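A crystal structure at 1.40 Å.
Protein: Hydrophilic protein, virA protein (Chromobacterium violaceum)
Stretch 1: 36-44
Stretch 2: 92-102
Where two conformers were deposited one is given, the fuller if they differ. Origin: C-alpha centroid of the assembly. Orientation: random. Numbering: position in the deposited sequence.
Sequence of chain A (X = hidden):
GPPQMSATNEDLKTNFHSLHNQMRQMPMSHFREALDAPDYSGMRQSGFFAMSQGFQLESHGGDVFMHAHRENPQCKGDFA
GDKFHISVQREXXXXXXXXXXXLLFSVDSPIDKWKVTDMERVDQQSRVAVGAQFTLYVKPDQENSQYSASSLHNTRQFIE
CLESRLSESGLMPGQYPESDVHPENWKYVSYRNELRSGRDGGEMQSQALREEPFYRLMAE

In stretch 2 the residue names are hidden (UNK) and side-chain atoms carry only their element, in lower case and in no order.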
# COMPACT_ATOMS: atom_id res chain seq x y z
N ASP A 36 18.02 10.74 2.43
CA ASP A 36 18.29 10.75 3.87
C ASP A 36 17.27 9.96 4.69
O ASP A 36 17.13 10.17 5.90
CB ASP A 36 18.37 12.19 4.40
CG ASP A 36 18.69 12.25 5.88
OD1 ASP A 36 19.60 11.51 6.32
OD2 ASP A 36 18.03 13.02 6.61
N ALA A 37 16.58 9.04 4.04
CA ALA A 37 15.62 8.18 4.72
C ALA A 37 16.38 7.13 5.53
O ALA A 37 17.57 6.91 5.27
CB ALA A 37 14.70 7.52 3.70
N PRO A 38 15.72 6.48 6.50
CA PRO A 38 16.39 5.40 7.22
C PRO A 38 16.69 4.25 6.26
O PRO A 38 16.04 4.15 5.20
CB PRO A 38 15.32 4.94 8.24
CG PRO A 38 14.35 6.05 8.32
CD PRO A 38 14.35 6.71 6.99
N ASP A 39 17.65 3.39 6.60
CA ASP A 39 17.71 2.12 5.90
C ASP A 39 16.93 1.07 6.68
O ASP A 39 16.35 1.37 7.73
CB ASP A 39 19.16 1.68 5.56
CG ASP A 39 19.99 1.35 6.79
OD1 ASP A 39 19.46 1.35 7.91
OD2 ASP A 39 21.20 1.10 6.60
N TYR A 40 16.88 -0.15 6.16
CA TYR A 40 16.02 -1.17 6.75
C TYR A 40 16.42 -1.47 8.20
O TYR A 40 15.57 -1.46 9.11
CB TYR A 40 16.07 -2.44 5.91
CG TYR A 40 15.19 -3.55 6.46
CD1 TYR A 40 13.82 -3.50 6.33
CD2 TYR A 40 15.75 -4.64 7.10
CE1 TYR A 40 13.02 -4.52 6.81
CE2 TYR A 40 14.96 -5.66 7.60
CZ TYR A 40 13.60 -5.60 7.46
OH TYR A 40 12.80 -6.61 7.97
N SER A 41 17.71 -1.75 8.40
CA SER A 41 18.20 -2.10 9.73
C SER A 41 18.02 -0.94 10.71
O SER A 41 17.72 -1.16 11.88
CB SER A 41 19.67 -2.52 9.65
OG SER A 41 20.13 -2.93 10.93
N GLY A 42 18.18 0.29 10.24
CA GLY A 42 17.96 1.46 11.07
C GLY A 42 16.52 1.63 11.49
O GLY A 42 16.21 1.96 12.64
N MET A 43 15.61 1.41 10.55
CA MET A 43 14.21 1.50 10.92
C MET A 43 13.86 0.50 12.03
O MET A 43 12.99 0.80 12.87
CB MET A 43 13.29 1.34 9.72
CG MET A 43 11.85 1.57 10.10
SD MET A 43 10.81 1.98 8.71
CE MET A 43 9.25 2.18 9.56
N ARG A 44 14.55 -0.63 12.11
CA ARG A 44 14.35 -1.57 13.22
C ARG A 44 14.67 -0.93 14.57
O ARG A 44 14.13 -1.34 15.61
CB ARG A 44 15.21 -2.82 13.02
CG ARG A 44 14.92 -3.60 11.75
CD ARG A 44 15.67 -4.94 11.75
NE ARG A 44 15.10 -5.86 12.73
CZ ARG A 44 15.71 -6.28 13.83
NH1 ARG A 44 16.96 -5.89 14.09
NH2 ARG A 44 15.09 -7.11 14.65
N UNK A 92 15.38 -10.66 0.09
CA UNK A 92 15.66 -9.36 -0.52
C UNK A 92 14.91 -8.18 0.13
O UNK A 92 14.93 -7.07 -0.40
c UNK A 92 15.38 -9.40 -2.03
n UNK A 92 16.66 -11.41 -4.93
c UNK A 92 16.31 -10.36 -2.78
o UNK A 92 15.13 -9.78 -4.77
c UNK A 92 15.99 -10.48 -4.26
N UNK A 93 14.29 -8.39 1.28
CA UNK A 93 13.55 -7.31 1.91
C UNK A 93 14.39 -6.05 2.21
O UNK A 93 13.96 -4.94 1.92
c UNK A 93 12.75 -7.80 3.14
c UNK A 93 12.08 -6.64 3.83
c UNK A 93 11.72 -8.82 2.70
N UNK A 94 15.59 -6.20 2.79
CA UNK A 94 16.36 -4.97 3.03
C UNK A 94 16.68 -4.21 1.73
O UNK A 94 16.62 -2.98 1.73
c UNK A 94 16.22 -7.37 3.42
c UNK A 94 17.65 -5.49 3.71
c UNK A 94 17.22 -6.73 4.36
N UNK A 95 17.02 -4.93 0.66
CA UNK A 95 17.27 -4.29 -0.63
C UNK A 95 16.01 -3.64 -1.21
O UNK A 95 16.07 -2.57 -1.81
c UNK A 95 18.99 -7.27 -0.62
o UNK A 95 18.33 -7.40 0.41
n UNK A 95 19.60 -8.29 -1.21
c UNK A 95 17.81 -5.31 -1.65
c UNK A 95 19.14 -5.92 -1.29
N UNK A 96 14.85 -4.29 -1.03
CA UNK A 96 13.59 -3.71 -1.48
C UNK A 96 13.28 -2.44 -0.71
O UNK A 96 12.86 -1.44 -1.28
c UNK A 96 12.46 -4.71 -1.34
N UNK A 97 13.50 -2.48 0.60
CA UNK A 97 13.31 -1.29 1.42
C UNK A 97 14.19 -0.13 0.90
O UNK A 97 13.72 1.01 0.77
c UNK A 97 12.09 -0.48 4.53
c UNK A 97 13.28 -0.48 3.83
c UNK A 97 13.62 -1.61 2.89
c UNK A 97 14.17 0.58 4.03
c UNK A 97 12.66 1.60 5.59
c UNK A 97 11.77 0.55 5.39
c UNK A 97 13.86 1.62 4.90
N UNK A 98 15.46 -0.40 0.61
CA UNK A 98 16.36 0.63 0.09
C UNK A 98 15.85 1.18 -1.24
O UNK A 98 15.95 2.37 -1.52
c UNK A 98 17.78 0.08 -0.09
c UNK A 98 18.75 1.09 -0.68
n UNK A 98 19.95 3.12 -0.13
c UNK A 98 19.19 2.14 0.34
o UNK A 98 18.86 2.05 1.52
N UNK A 99 15.32 0.30 -2.08
CA UNK A 99 14.82 0.72 -3.39
C UNK A 99 13.55 1.58 -3.29
O UNK A 99 13.32 2.44 -4.13
c UNK A 99 14.56 -0.49 -4.30
N UNK A 100 12.73 1.33 -2.27
CA UNK A 100 11.43 1.98 -2.11
C UNK A 100 11.40 3.15 -1.14
O UNK A 100 10.43 3.88 -1.09
c UNK A 100 10.07 -0.17 -2.63
c UNK A 100 10.38 0.96 -1.64
c UNK A 100 9.69 0.42 -3.98
c UNK A 100 8.97 -1.07 -2.10
N UNK A 101 12.46 3.33 -0.35
CA UNK A 101 12.39 4.32 0.72
C UNK A 101 12.23 5.75 0.17
O UNK A 101 11.57 6.59 0.79
c UNK A 101 13.58 4.21 1.67
o UNK A 101 14.77 4.52 0.96
N UNK A 102 12.82 6.03 -1.00
CA UNK A 102 12.63 7.33 -1.64
C UNK A 102 11.15 7.66 -1.83
O UNK A 102 10.71 8.78 -1.55
O HOH W 1 16.75 3.54 2.63

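Position 92 carries three carbons in a row, the third bearing one oxygen and one nitrogen, and it stays out of reach of stretch 1. A chain of that length ending in an amide is Gln 92. It sits at the N-cap position, and its carbonyl accepts from the backbone N of position 96 as the helix starts.

Position 93 has one carbon carrying two more. One branch tip lies 3.8 Å from Tyr 40 CE1. A side chain forked at CB with carbon alone is Val 93, and the touching atom is CG1.

At position 94 three carbons close a ring onto the backbone N, which defines Pro 94. Having no N-H costs little in the first turn of a helix, where no earlier carbonyl is in place to receive it. Its CG packs 3.7 Å from Tyr 40 CD2, and the two CA atoms, Tyr 40 CA and Pro 94 CA, are 5.3 Å apart.

Position 95 again shows three carbons ending in one oxygen and one nitrogen. It starts away from stretch 1 and touches nothing there: Gln 95, exposed.

Position 96 has a single carbon, out of reach of stretch 1. It is Ala 96, buried against other parts of the structure.

Position 97 has one carbon and then a ring of six carbons, with no oxygen on it. That is Phe 97, chi1 t, pointing toward stretch 1. Tyr 40 CA sits over its face, 4.0 Å from the ring centroid, while the rim meets Pro 38 O at 3.4 Å from CE2 and Met 43 SD at 3.6 Å from CZ.

Position 98 has three carbons, then one oxygen and one nitrogen: Gln 98. Its CB points sideways, but with chi2 at p the end comes nearer, placing OE1 4.1 Å from Asp 39 CB.

Position 99 holds one carbon, far from stretch 1, and is Ala 99. Position 100 has four carbons forked at the second, likewise out of reach; this is Leu 100, buried elsewhere.

Position 101 has one carbon and then one oxygen. The carbon lies 4.0 Å from Ala 37 CB, and the residue is Ser 101, chi1 p. Position 102 has no side-chain atoms, hence Gly 102.

The contact buries 413 Å² without a direct hydrogen bond between the stretches. Its centre is aromatic: the edge of Tyr 40 turns toward the face of Phe 97, centroids 5.8 Å apart and planes at 67°, with Val 93 and Pro 94 also packed against the tyrosine. Polar groups meet through water 1, which donates to Pro 38 O (2.7 Å) and Gln 98 OE1 (2.8 Å) and accepts from Ser 101 OG (2.8 Å). Stretch 1 orders its own turn, since Asp 39 OD1 caps Gly 42 N at 2.9 Å as the helix carrying Tyr 40 and Met 43 begins. The helix axes cross at 95°, 10.2 Å apart at their closest, and Tyr 40 and Phe 97 supply nearly half of the buried area.

Stretch 2 (92-102) QVPQAFQALSG
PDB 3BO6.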